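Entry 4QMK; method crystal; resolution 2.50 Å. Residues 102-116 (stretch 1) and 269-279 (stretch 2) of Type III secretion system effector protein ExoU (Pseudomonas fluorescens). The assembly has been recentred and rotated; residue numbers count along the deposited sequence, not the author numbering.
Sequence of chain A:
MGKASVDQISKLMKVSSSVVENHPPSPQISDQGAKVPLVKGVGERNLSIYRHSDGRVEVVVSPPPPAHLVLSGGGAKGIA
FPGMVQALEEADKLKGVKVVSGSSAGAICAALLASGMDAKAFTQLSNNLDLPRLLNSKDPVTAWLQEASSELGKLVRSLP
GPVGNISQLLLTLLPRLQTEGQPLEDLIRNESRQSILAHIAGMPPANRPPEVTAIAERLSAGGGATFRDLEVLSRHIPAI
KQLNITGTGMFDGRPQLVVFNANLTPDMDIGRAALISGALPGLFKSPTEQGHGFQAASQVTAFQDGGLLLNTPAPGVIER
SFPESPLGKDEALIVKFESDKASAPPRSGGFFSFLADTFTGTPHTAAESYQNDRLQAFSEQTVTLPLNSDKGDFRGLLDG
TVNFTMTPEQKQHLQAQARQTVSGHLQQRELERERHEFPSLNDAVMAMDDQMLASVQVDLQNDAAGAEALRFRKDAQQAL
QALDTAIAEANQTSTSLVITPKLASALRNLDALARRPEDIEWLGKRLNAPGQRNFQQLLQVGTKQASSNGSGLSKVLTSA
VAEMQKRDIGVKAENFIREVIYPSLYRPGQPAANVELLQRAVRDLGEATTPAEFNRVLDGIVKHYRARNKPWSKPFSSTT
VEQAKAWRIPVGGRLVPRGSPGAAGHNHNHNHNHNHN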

# COMPACT_ATOMS: atom_id res chain seq x y z
N GLY A 102 -6.56 -9.23 20.21
CA GLY A 102 -7.92 -9.72 20.34
C GLY A 102 -8.19 -10.75 19.33
O GLY A 102 -7.92 -10.55 18.16
N SER A 103 -8.71 -11.87 19.76
CA SER A 103 -8.98 -12.97 18.83
C SER A 103 -10.43 -13.19 18.58
O SER A 103 -11.25 -13.05 19.48
CB SER A 103 -8.39 -14.27 19.32
OG SER A 103 -9.09 -15.27 18.66
N SER A 104 -10.76 -13.52 17.35
CA SER A 104 -12.17 -13.73 16.96
C SER A 104 -13.04 -12.60 17.46
O SER A 104 -12.71 -11.43 17.21
CB SER A 104 -12.69 -15.09 17.42
OG SER A 104 -11.92 -16.10 16.82
N ALA A 105 -14.11 -12.90 18.19
CA ALA A 105 -15.00 -11.81 18.63
C ALA A 105 -14.41 -10.89 19.72
O ALA A 105 -15.07 -9.96 20.17
CB ALA A 105 -16.34 -12.39 19.06
N GLY A 106 -13.18 -11.18 20.17
CA GLY A 106 -12.46 -10.36 21.18
C GLY A 106 -11.75 -9.22 20.49
O GLY A 106 -11.14 -8.34 21.13
N ALA A 107 -11.78 -9.25 19.17
CA ALA A 107 -11.19 -8.21 18.41
C ALA A 107 -11.86 -6.85 18.70
O ALA A 107 -11.18 -5.83 18.87
CB ALA A 107 -11.21 -8.58 16.93
N ILE A 108 -13.17 -6.85 18.76
CA ILE A 108 -13.95 -5.65 19.08
C ILE A 108 -13.45 -4.98 20.35
O ILE A 108 -13.10 -3.78 20.37
CB ILE A 108 -15.40 -6.02 19.37
CG1 ILE A 108 -16.05 -6.69 18.18
CG2 ILE A 108 -16.19 -4.79 19.80
CD1 ILE A 108 -17.41 -7.27 18.52
N CYS A 109 -13.39 -5.77 21.41
CA CYS A 109 -12.98 -5.31 22.68
C CYS A 109 -11.54 -4.83 22.58
O CYS A 109 -11.21 -3.71 23.01
CB CYS A 109 -13.29 -6.46 23.66
SG CYS A 109 -14.93 -7.24 23.52
N ALA A 110 -10.67 -5.62 21.96
CA ALA A 110 -9.31 -5.24 21.85
C ALA A 110 -9.20 -3.90 21.16
O ALA A 110 -8.44 -3.06 21.59
CB ALA A 110 -8.54 -6.27 21.07
N ALA A 111 -9.97 -3.69 20.11
CA ALA A 111 -9.91 -2.42 19.41
C ALA A 111 -10.36 -1.27 20.32
O ALA A 111 -9.69 -0.21 20.40
CB ALA A 111 -10.70 -2.45 18.13
N LEU A 112 -11.45 -1.48 21.07
CA LEU A 112 -11.91 -0.40 21.96
C LEU A 112 -10.84 -0.06 22.99
O LEU A 112 -10.55 1.10 23.23
CB LEU A 112 -13.21 -0.78 22.63
CG LEU A 112 -14.42 -0.91 21.68
CD1 LEU A 112 -15.70 -1.21 22.45
CD2 LEU A 112 -14.59 0.37 20.89
N LEU A 113 -10.22 -1.06 23.56
CA LEU A 113 -9.17 -0.81 24.57
C LEU A 113 -7.89 -0.22 23.99
O LEU A 113 -7.33 0.65 24.57
CB LEU A 113 -8.84 -2.07 25.37
CG LEU A 113 -9.96 -2.62 26.25
CD1 LEU A 113 -9.65 -3.97 26.86
CD2 LEU A 113 -10.24 -1.64 27.35
N ALA A 114 -7.50 -0.63 22.80
CA ALA A 114 -6.29 -0.12 22.25
C ALA A 114 -6.42 1.35 21.96
O ALA A 114 -5.42 2.07 21.93
CB ALA A 114 -5.90 -0.89 20.99
N SER A 115 -7.66 1.77 21.76
CA SER A 115 -8.01 3.15 21.48
C SER A 115 -8.00 4.02 22.70
O SER A 115 -8.22 5.24 22.61
CB SER A 115 -9.41 3.23 20.86
OG SER A 115 -9.39 2.66 19.57
N GLY A 116 -7.81 3.42 23.85
CA GLY A 116 -7.68 4.20 25.07
C GLY A 116 -8.95 4.36 25.87
O GLY A 116 -9.01 5.23 26.68
N ASP A 269 -8.22 -0.17 8.33
CA ASP A 269 -9.14 0.32 9.30
C ASP A 269 -9.33 -0.76 10.32
O ASP A 269 -9.53 -1.93 9.96
CB ASP A 269 -10.48 0.61 8.61
CG ASP A 269 -11.48 1.23 9.54
OD1 ASP A 269 -11.42 2.46 9.75
OD2 ASP A 269 -12.36 0.51 10.05
N ILE A 270 -9.28 -0.40 11.59
CA ILE A 270 -9.38 -1.40 12.66
C ILE A 270 -10.76 -1.98 12.82
O ILE A 270 -10.92 -3.15 13.19
CB ILE A 270 -8.82 -0.90 14.00
CG1 ILE A 270 -9.63 0.23 14.58
CG2 ILE A 270 -7.39 -0.38 13.80
CD1 ILE A 270 -9.07 0.74 15.91
N GLY A 271 -11.77 -1.18 12.51
CA GLY A 271 -13.16 -1.62 12.63
C GLY A 271 -13.45 -2.73 11.66
O GLY A 271 -14.00 -3.78 12.02
N ARG A 272 -13.04 -2.49 10.43
CA ARG A 272 -13.19 -3.46 9.36
C ARG A 272 -12.43 -4.75 9.73
O ARG A 272 -12.96 -5.85 9.55
CB ARG A 272 -12.73 -2.80 8.05
CG ARG A 272 -12.78 -3.62 6.76
CD ARG A 272 -14.03 -4.45 6.58
NE ARG A 272 -15.22 -3.64 6.38
CZ ARG A 272 -15.70 -3.23 5.21
NH1 ARG A 272 -15.10 -3.52 4.07
NH2 ARG A 272 -16.79 -2.51 5.21
N ALA A 273 -11.21 -4.61 10.30
CA ALA A 273 -10.40 -5.74 10.70
C ALA A 273 -11.11 -6.60 11.71
O ALA A 273 -11.01 -7.84 11.68
CB ALA A 273 -9.11 -5.27 11.34
N ALA A 274 -11.75 -5.92 12.66
CA ALA A 274 -12.46 -6.57 13.75
C ALA A 274 -13.72 -7.26 13.25
O ALA A 274 -14.10 -8.31 13.78
CB ALA A 274 -12.84 -5.54 14.80
N LEU A 275 -14.39 -6.67 12.27
CA LEU A 275 -15.56 -7.28 11.72
C LEU A 275 -15.16 -8.59 11.05
O LEU A 275 -15.85 -9.61 11.20
CB LEU A 275 -16.20 -6.35 10.70
CG LEU A 275 -17.36 -6.92 9.86
CD1 LEU A 275 -18.62 -7.05 10.71
CD2 LEU A 275 -17.62 -5.96 8.71
N ILE A 276 -14.08 -8.52 10.26
CA ILE A 276 -13.59 -9.67 9.49
C ILE A 276 -13.23 -10.75 10.48
O ILE A 276 -13.60 -11.93 10.34
CB ILE A 276 -12.28 -9.35 8.74
CG1 ILE A 276 -12.38 -8.08 7.91
CG2 ILE A 276 -11.82 -10.57 7.92
CD1 ILE A 276 -12.67 -8.26 6.47
N SER A 277 -12.52 -10.32 11.49
CA SER A 277 -12.05 -11.24 12.48
C SER A 277 -13.18 -12.01 13.07
O SER A 277 -13.12 -13.21 13.18
CB SER A 277 -11.31 -10.47 13.55
OG SER A 277 -10.96 -11.32 14.60
N GLY A 278 -14.25 -11.32 13.42
CA GLY A 278 -15.37 -11.97 14.05
C GLY A 278 -16.19 -12.87 13.15
O GLY A 278 -16.87 -13.74 13.62
N ALA A 279 -16.13 -12.65 11.84
CA ALA A 279 -16.94 -13.42 10.91
C ALA A 279 -16.21 -14.48 10.20
O ALA A 279 -16.67 -14.88 9.13
CB ALA A 279 -17.40 -12.50 9.82
O HOH W 1 -14.93 -8.99 16.22

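Small residues let helices pack closely, and the nearly antiparallel pair in ExoU, 107-114 against 270-278, illustrates the principle: their axes approach to 9.1 Å at 158°. Stretch 2 begins with D269 as N-cap. Its OD2 accepts from R272 N at 3.1 Å and, weakly, from G271 N at 3.0 Å, satisfying amides that have no helical carbonyl to bond. I270 then points toward stretch 1, and its extended chain (chi1 p, chi2 t) carries CD1 to 4.2 Å from A111 CB and 4.1 Å from S115 OG. That length fills the space where the backbones are wider apart, with the CA atoms of I270 and A111 separated by 6.8 Å. One turn on, A274 meets A107, CB to CB at 4.1 Å; two methyl groups suit a place where the CA atoms lie only 5.1 Å apart. A274 O also accepts from a water at 2.7 Å, which donates weakly to S104 O at 3.4 Å, bridging the stretches. S277, chi1 t, brings OG to 3.6 Å from A107 CB and 3.1 Å from S104 O, a polar contact within an otherwise largely apolar seam. Finally G278 CA lies 4.4 Å from A105 N, backbone against backbone. Altogether 317 Å² is buried, both sides summed.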